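Local atomic coordinates of RagB/SusD domain protein (Flavobacterium johnsoniae, PDB entry 5J90), a protein that binds chitin as a SusD-like lipoprotein and probably captures chitin chains at the outer membrane for the cell's chitin-utilisation system. Residues A[307-310]-A[311-315]; A[219-222]-A[223-227]; A[359-362]-A[363-367]. All coordinates share one frame; numbering follows the deposited sequence.

Interaction 1: A[307-310]-A[311-315]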
loop_
_atom_site.group_PDB
_atom_site.type_symbol
_atom_site.label_atom_id
_atom_site.label_comp_id
_atom_site.label_asym_id
_atom_site.label_seq_id
_atom_site.Cartn_x
_atom_site.Cartn_y
_atom_site.Cartn_z
ATOM N N SER A 307 -34.895 7.439 10.668
ATOM C CA SER A 307 -35.866 8.381 11.208
ATOM C C SER A 307 -36.119 8.082 12.680
ATOM O O SER A 307 -35.996 8.959 13.534
ATOM C CB SER A 307 -37.169 8.312 10.413
ATOM O OG SER A 307 -38.106 9.255 10.900
ATOM N N GLY A 308 -36.468 6.832 12.968
ATOM C CA GLY A 308 -36.663 6.386 14.333
ATOM C C GLY A 308 -36.252 4.934 14.490
ATOM O O GLY A 308 -36.351 4.152 13.545
ATOM N N LYS A 309 -35.794 4.581 15.686
ATOM C CA LYS A 309 -35.342 3.219 15.971
ATOM C C LYS A 309 -36.436 2.187 15.715
ATOM O O LYS A 309 -36.162 1.059 15.300
ATOM C CB LYS A 309 -34.869 3.113 17.418
ATOM C CG LYS A 309 -34.361 1.733 17.805
ATOM C CD LYS A 309 -33.863 1.717 19.235
ATOM C CE LYS A 309 -33.458 0.315 19.648
ATOM N NZ LYS A 309 -32.931 0.301 21.034
ATOM N N SER A 310 -37.684 2.569 15.966
ATOM C CA SER A 310 -38.789 1.634 15.811
ATOM C C SER A 310 -38.992 1.206 14.357
ATOM O O SER A 310 -39.632 0.198 14.089
ATOM C CB SER A 310 -40.083 2.231 16.378
ATOM O OG SER A 310 -40.450 3.390 15.659
ATOM N N ASP A 311 -38.425 1.963 13.420
ATOM C CA ASP A 311 -38.553 1.628 12.007
ATOM C C ASP A 311 -37.876 0.302 11.658
ATOM O O ASP A 311 -38.285 -0.377 10.720
ATOM C CB ASP A 311 -37.981 2.741 11.122
ATOM C CG ASP A 311 -38.798 4.019 11.178
ATOM O OD1 ASP A 311 -39.987 3.955 11.558
ATOM O OD2 ASP A 311 -38.246 5.086 10.833
ATOM N N HIS A 312 -36.835 -0.060 12.405
ATOM C CA HIS A 312 -36.096 -1.289 12.107
ATOM C C HIS A 312 -35.848 -2.207 13.302
ATOM O O HIS A 312 -35.323 -3.310 13.128
ATOM C CB HIS A 312 -34.759 -0.965 11.424
ATOM C CG HIS A 312 -34.908 -0.268 10.108
ATOM N ND1 HIS A 312 -34.871 1.106 9.984
ATOM C CD2 HIS A 312 -35.129 -0.749 8.863
ATOM C CE1 HIS A 312 -35.043 1.436 8.717
ATOM N NE2 HIS A 312 -35.204 0.328 8.016
ATOM N N GLN A 313 -36.222 -1.778 14.507
ATOM C CA GLN A 313 -35.884 -2.563 15.696
ATOM C C GLN A 313 -36.557 -3.930 15.725
ATOM O O GLN A 313 -36.101 -4.833 16.426
ATOM C CB GLN A 313 -36.216 -1.803 16.977
ATOM C CG GLN A 313 -37.699 -1.786 17.305
ATOM C CD GLN A 313 -38.019 -0.845 18.440
ATOM O OE1 GLN A 313 -37.148 -0.129 18.929
ATOM N NE2 GLN A 313 -39.278 -0.838 18.867
ATOM N N ASP A 314 -37.655 -4.072 14.986
ATOM C CA ASP A 314 -38.392 -5.326 14.965
ATOM C C ASP A 314 -38.081 -6.194 13.750
ATOM O O ASP A 314 -38.779 -7.169 13.474
ATOM C CB ASP A 314 -39.902 -5.079 15.118
ATOM C CG ASP A 314 -40.281 -4.672 16.530
ATOM O OD1 ASP A 314 -39.565 -5.058 17.482
ATOM O OD2 ASP A 314 -41.303 -3.967 16.693
ATOM N N PHE A 315 -37.003 -5.857 13.042
ATOM C CA PHE A 315 -36.426 -6.781 12.061
ATOM C C PHE A 315 -35.780 -7.964 12.809
ATOM O O PHE A 315 -35.828 -8.023 14.042
ATOM C CB PHE A 315 -35.392 -6.048 11.190
ATOM C CG PHE A 315 -35.997 -5.237 10.060
ATOM C CD1 PHE A 315 -37.019 -4.325 10.300
ATOM C CD2 PHE A 315 -35.530 -5.378 8.761
ATOM C CE1 PHE A 315 -37.566 -3.584 9.265
ATOM C CE2 PHE A 315 -36.075 -4.639 7.719
ATOM C CZ PHE A 315 -37.093 -3.734 7.976
HETATM O O HOH W 1 -35.827 5.073 9.369
HETATM O O HOH W 2 -34.618 2.184 12.506
HETATM O O HOH W 3 -39.043 -2.474 13.267
HETATM O O HOH W 4 -41.009 -1.258 16.586
#

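Interaction 2: A[219-222]-A[223-227]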
loop_
_atom_site.group_PDB
_atom_site.type_symbol
_atom_site.label_atom_id
_atom_site.label_comp_id
_atom_site.label_asym_id
_atom_site.label_seq_id
_atom_site.Cartn_x
_atom_site.Cartn_y
_atom_site.Cartn_z
ATOM N N PRO A 219 4.031 -11.990 -0.469
ATOM C CA PRO A 219 3.652 -13.361 -0.833
ATOM C C PRO A 219 4.707 -14.413 -0.499
ATOM O O PRO A 219 4.322 -15.551 -0.231
ATOM C CB PRO A 219 3.418 -13.291 -2.349
ATOM C CG PRO A 219 4.095 -12.037 -2.789
ATOM C CD PRO A 219 3.992 -11.079 -1.627
ATOM N N ALA A 220 5.988 -14.065 -0.508
ATOM C CA ALA A 220 7.016 -15.042 -0.154
ATOM C C ALA A 220 6.926 -15.461 1.312
ATOM O O ALA A 220 7.002 -16.646 1.628
ATOM C CB ALA A 220 8.429 -14.516 -0.489
ATOM N N LEU A 221 6.753 -14.496 2.210
ATOM C CA LEU A 221 6.641 -14.813 3.629
ATOM C C LEU A 221 5.310 -15.492 3.927
ATOM O O LEU A 221 5.246 -16.395 4.758
ATOM C CB LEU A 221 6.783 -13.558 4.486
ATOM C CG LEU A 221 6.780 -13.799 6.001
ATOM C CD1 LEU A 221 7.930 -14.713 6.401
ATOM C CD2 LEU A 221 6.865 -12.474 6.755
ATOM N N ALA A 222 4.257 -15.058 3.245
ATOM C CA ALA A 222 2.959 -15.716 3.361
ATOM C C ALA A 222 3.070 -17.201 3.070
ATOM O O ALA A 222 2.608 -18.043 3.849
ATOM C CB ALA A 222 1.950 -15.062 2.426
ATOM N N LYS A 223 3.720 -17.532 1.959
ATOM C CA LYS A 223 3.872 -18.930 1.586
ATOM C C LYS A 223 4.689 -19.705 2.617
ATOM O O LYS A 223 4.313 -20.815 3.019
ATOM C CB LYS A 223 4.510 -19.031 0.205
ATOM C CG LYS A 223 4.736 -20.458 -0.265
ATOM C CD LYS A 223 5.317 -20.440 -1.689
ATOM C CE LYS A 223 5.609 -21.846 -2.211
ATOM N NZ LYS A 223 6.668 -22.519 -1.418
ATOM N N THR A 224 5.794 -19.109 3.051
ATOM C CA THR A 224 6.660 -19.744 4.028
ATOM C C THR A 224 5.899 -20.054 5.322
ATOM O O THR A 224 5.934 -21.179 5.834
ATOM C CB THR A 224 7.890 -18.872 4.322
ATOM O OG1 THR A 224 8.691 -18.771 3.131
ATOM C CG2 THR A 224 8.706 -19.470 5.451
ATOM N N GLU A 225 5.195 -19.061 5.849
ATOM C CA GLU A 225 4.511 -19.247 7.123
ATOM C C GLU A 225 3.279 -20.149 6.984
ATOM O O GLU A 225 2.999 -20.955 7.870
ATOM C CB GLU A 225 4.160 -17.890 7.745
ATOM C CG GLU A 225 5.390 -17.075 8.145
ATOM C CD GLU A 225 6.176 -17.662 9.309
ATOM O OE1 GLU A 225 5.650 -18.521 10.035
ATOM O OE2 GLU A 225 7.334 -17.233 9.522
ATOM N N ALA A 226 2.576 -20.062 5.858
ATOM C CA ALA A 226 1.407 -20.923 5.638
ATOM C C ALA A 226 1.829 -22.384 5.530
ATOM O O ALA A 226 1.220 -23.284 6.113
ATOM C CB ALA A 226 0.664 -20.506 4.379
ATOM N N GLU A 227 2.896 -22.622 4.781
ATOM C CA GLU A 227 3.384 -23.989 4.642
ATOM C C GLU A 227 3.936 -24.544 5.961
ATOM O O GLU A 227 3.730 -25.715 6.264
ATOM C CB GLU A 227 4.368 -24.099 3.469
ATOM C CG GLU A 227 3.633 -23.930 2.148
ATOM C CD GLU A 227 4.495 -24.064 0.917
ATOM O OE1 GLU A 227 5.716 -23.818 0.999
ATOM O OE2 GLU A 227 3.927 -24.398 -0.139
#

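Interaction 3: A[359-362]-A[363-367]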
loop_
_atom_site.group_PDB
_atom_site.type_symbol
_atom_site.label_atom_id
_atom_site.label_comp_id
_atom_site.label_asym_id
_atom_site.label_seq_id
_atom_site.Cartn_x
_atom_site.Cartn_y
_atom_site.Cartn_z
ATOM N N ALA A 359 -14.974 -29.574 2.121
ATOM C CA ALA A 359 -14.768 -30.024 3.494
ATOM C C ALA A 359 -15.050 -28.906 4.499
ATOM O O ALA A 359 -15.563 -29.164 5.591
ATOM C CB ALA A 359 -13.365 -30.583 3.689
ATOM N N GLY A 360 -14.715 -27.667 4.146
ATOM C CA GLY A 360 -14.996 -26.544 5.025
ATOM C C GLY A 360 -16.486 -26.316 5.203
ATOM O O GLY A 360 -16.952 -26.046 6.319
ATOM N N ILE A 361 -17.237 -26.404 4.110
ATOM C CA ILE A 361 -18.692 -26.251 4.180
ATOM C C ILE A 361 -19.300 -27.341 5.067
ATOM O O ILE A 361 -20.111 -27.047 5.951
ATOM C CB ILE A 361 -19.335 -26.264 2.781
ATOM C CG1 ILE A 361 -18.777 -25.117 1.928
ATOM C CG2 ILE A 361 -20.858 -26.149 2.879
ATOM C CD1 ILE A 361 -19.159 -25.214 0.459
ATOM N N LYS A 362 -18.890 -28.588 4.851
ATOM C CA LYS A 362 -19.371 -29.698 5.678
ATOM C C LYS A 362 -19.041 -29.497 7.156
ATOM O O LYS A 362 -19.883 -29.719 8.023
ATOM C CB LYS A 362 -18.795 -31.025 5.189
ATOM C CG LYS A 362 -19.126 -32.210 6.093
ATOM C CD LYS A 362 -18.411 -33.479 5.636
ATOM C CE LYS A 362 -18.313 -34.494 6.769
ATOM N NZ LYS A 362 -19.619 -34.670 7.463
ATOM N N ALA A 363 -17.819 -29.067 7.447
ATOM C CA ALA A 363 -17.422 -28.813 8.829
ATOM C C ALA A 363 -18.347 -27.790 9.488
ATOM O O ALA A 363 -18.776 -27.977 10.637
ATOM C CB ALA A 363 -15.974 -28.336 8.896
ATOM N N SER A 364 -18.654 -26.713 8.773
ATOM C CA SER A 364 -19.535 -25.682 9.302
ATOM C C SER A 364 -20.971 -26.191 9.505
ATOM O O SER A 364 -21.581 -25.916 10.540
ATOM C CB SER A 364 -19.515 -24.443 8.398
ATOM O OG SER A 364 -20.379 -23.442 8.904
ATOM N N PHE A 365 -21.506 -26.910 8.520
ATOM C CA PHE A 365 -22.842 -27.499 8.658
ATOM C C PHE A 365 -22.887 -28.406 9.885
ATOM O O PHE A 365 -23.838 -28.337 10.678
ATOM C CB PHE A 365 -23.232 -28.293 7.405
ATOM C CG PHE A 365 -23.983 -27.493 6.367
ATOM C CD1 PHE A 365 -23.444 -26.332 5.817
ATOM C CD2 PHE A 365 -25.218 -27.929 5.904
ATOM C CE1 PHE A 365 -24.134 -25.616 4.849
ATOM C CE2 PHE A 365 -25.910 -27.219 4.939
ATOM C CZ PHE A 365 -25.367 -26.060 4.405
ATOM N N ASP A 366 -21.872 -29.252 10.053
ATOM C CA ASP A 366 -21.810 -30.134 11.213
ATOM C C ASP A 366 -21.731 -29.334 12.509
ATOM O O ASP A 366 -22.395 -29.666 13.500
ATOM C CB ASP A 366 -20.618 -31.085 11.111
ATOM C CG ASP A 366 -20.785 -32.126 10.020
ATOM O OD1 ASP A 366 -21.919 -32.321 9.528
ATOM O OD2 ASP A 366 -19.771 -32.759 9.666
ATOM N N GLN A 367 -20.928 -28.272 12.501
ATOM C CA GLN A 367 -20.754 -27.451 13.686
ATOM C C GLN A 367 -22.079 -26.833 14.129
ATOM O O GLN A 367 -22.349 -26.717 15.336
ATOM C CB GLN A 367 -19.720 -26.354 13.431
ATOM C CG GLN A 367 -19.325 -25.630 14.693
ATOM C CD GLN A 367 -18.203 -24.640 14.490
ATOM O OE1 GLN A 367 -18.081 -24.011 13.432
ATOM N NE2 GLN A 367 -17.380 -24.483 15.512
#

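Interaction 1: A[307-310]-A[311-315]
Lys309 O takes two backbone N-H groups from the residues that follow. Gln313 N lies 2.9 Å from Lys309 O and approaches nearly along the C=O axis. His312 N is farther from Lys309 O, at 3.2 Å, and stands above the carbonyl plane. Just before this, Gly308 and Asp311 bond in both directions. Asp311 N donates to Gly308 O at 3.0 Å, and Gly308 N donates to Asp311 OD2. The second bond is long, with Gly308 N above the carboxylate plane. Asp311 CG is anti to its own carbonyl carbon (chi1 -68°), which turns the carboxylate back over the preceding residues. Water 1 donates to Asp311 OD2 at 2.8 Å and accepts from Ser307 N. With an alanine here instead of Asp311, Gly308 N and water 1 would probably both lose their shared acceptor, and Ser307 N would lose its water link to this side chain. This piece of chain lies in the loop between helix 283-286 and strand 326-328 of the SusD-like fold. It ends in a type I beta turn from His312 to Phe315, closed by the Phe315 N to His312 O bond. Gln313 crosses Lys309 at about a right angle. Gln313 CG lies between its backbone N and carbonyl carbon (chi1 76°), and this sets the side chain against Lys309 and Ser310. Gln313 OE1 rests 3.5 Å from Lys309 CG. Beyond this contact, Lys309 NZ reaches Trp262 O and Asp264. Water 4 accepts from Gln313 NE2 at 2.9 Å and donates to Ser310 O and Asp314 OD2. His312 ND1 meets water 2 at the ring edge, while His312 NE2 bonds to Asp389.

Interaction 2: A[219-222]-A[223-227]
Leu221 and Glu225 meet because their torsions send both side chains the same way. Leu221 CG is anti to the backbone N (chi1 -176°). Glu225 CG is anti to the carbonyl carbon (chi1 -66°), and the chain then bends at chi2 (-68°). The two side chains lie side by side, one helical turn apart. The touch is made by one methyl, Leu221 CD1, which sits 3.9 Å from Glu225 CG. The aliphatic part of the glutamate is thus used for packing. Its carboxylate serves another purpose: Glu225 OE1 forms salt bridges with Arg207 of helix 196-213 and with Lys228 one turn on. The backbone beneath is regular helix at the start of 219-231. Glu225 N donates to Leu221 O at 2.9 Å, and Ala226 N to Ala222 O at 2.8 Å. Thr224 N bonds to Ala220 O, and the Thr224 hydroxyl OG1 also lies 3.1 Å from Ala220 O. Ala226 CB is 3.2 Å from Ala222 O, and Ala226 packs on Leu208 and Ala211 of helix 196-213. Elsewhere round the helix, the extended Lys223 chain bends at its end. Lys223 NZ then reaches Glu227 OE1 at 2.9 Å, on the syn side of the carboxylate but out of its plane. Glu227 OE2 accepts from Asn348 N. The buried Glu225 carboxylate is thus matched by two positive groups, which would be expected to keep it ionised, and the bridge to Arg207 ties this helix to helix 196-213.

Interaction 3: A[359-362]-A[363-367]
Lys362, Ala363 and Ile361 carry this contact, each in a different way. Lys362 reaches one turn forward to Asp366. Its CG is anti to the backbone N (chi1 174°), the chain runs on extended, and a bend at chi4 (48°) swings the ammonium group round to the carboxylate. Lys362 NZ meets Asp366 OD2 at 2.9 Å in a salt bridge that uses the syn lone pair. With Asp366 CG anti to its carbonyl carbon (chi1 -70°), the carboxylate lies back over the preceding turn, and Asp366 CG is 3.3 Å from Lys362 O. The two side chains cross obliquely. Both residues are exposed, so the pair sits on the solvent side of the helix. Ala363 contributes mainly through its backbone and its methyl. Ala363 N donates to Ala359 O at 2.9 Å, and Ala363 CB lies 3.4 Å from that same Ala359 O. Ala363 O also accepts from Asn240. Ile361 faces the interior. Its CG2 branch packs 3.9 Å from Phe365 CE1 and equally close to CD1, with the two side chains side by side and pointing the same way. Phe365 CD1 also lies 3.4 Å from Ile361 O, while Phe365 N donates to that oxygen at 2.9 Å. Around this apolar pair, Tyr376 and Ala373 of helix 373-378 and Phe337 of helix 332-344 add further cover. Ser364 OG bonds to Arg282. The arrangement is that of an amphipathic alpha-helix, with an i to i+4 salt bridge outside and an i to i+4 apolar pair inside. Helix 353-368 packs among other helices in the largely helical SusD-like fold, a family of the TPR clan.

How the interactions relate
From the N terminus, interaction 2 comes first, at the start of helix 219-231. Interaction 1 follows in the loop between helix 283-286 and strand 326-328. Interaction 3 comes last, within helix 353-368. Each joins two adjoining segments, mainly through residues three or four apart, so none closes a long loop, and the three run in series without nesting or crossing. Interactions 1 and 2 lie on opposite sides of the chain's centre, their centres about 47 Å apart. Interactions 2 and 3 are the nearest pair, with about 16 Å between closest atoms. Their surroundings differ: interaction 2 sits against helix 196-213, interaction 3 among helices 332-344, 373-378 and 413-428, and interaction 1 in the surface loops.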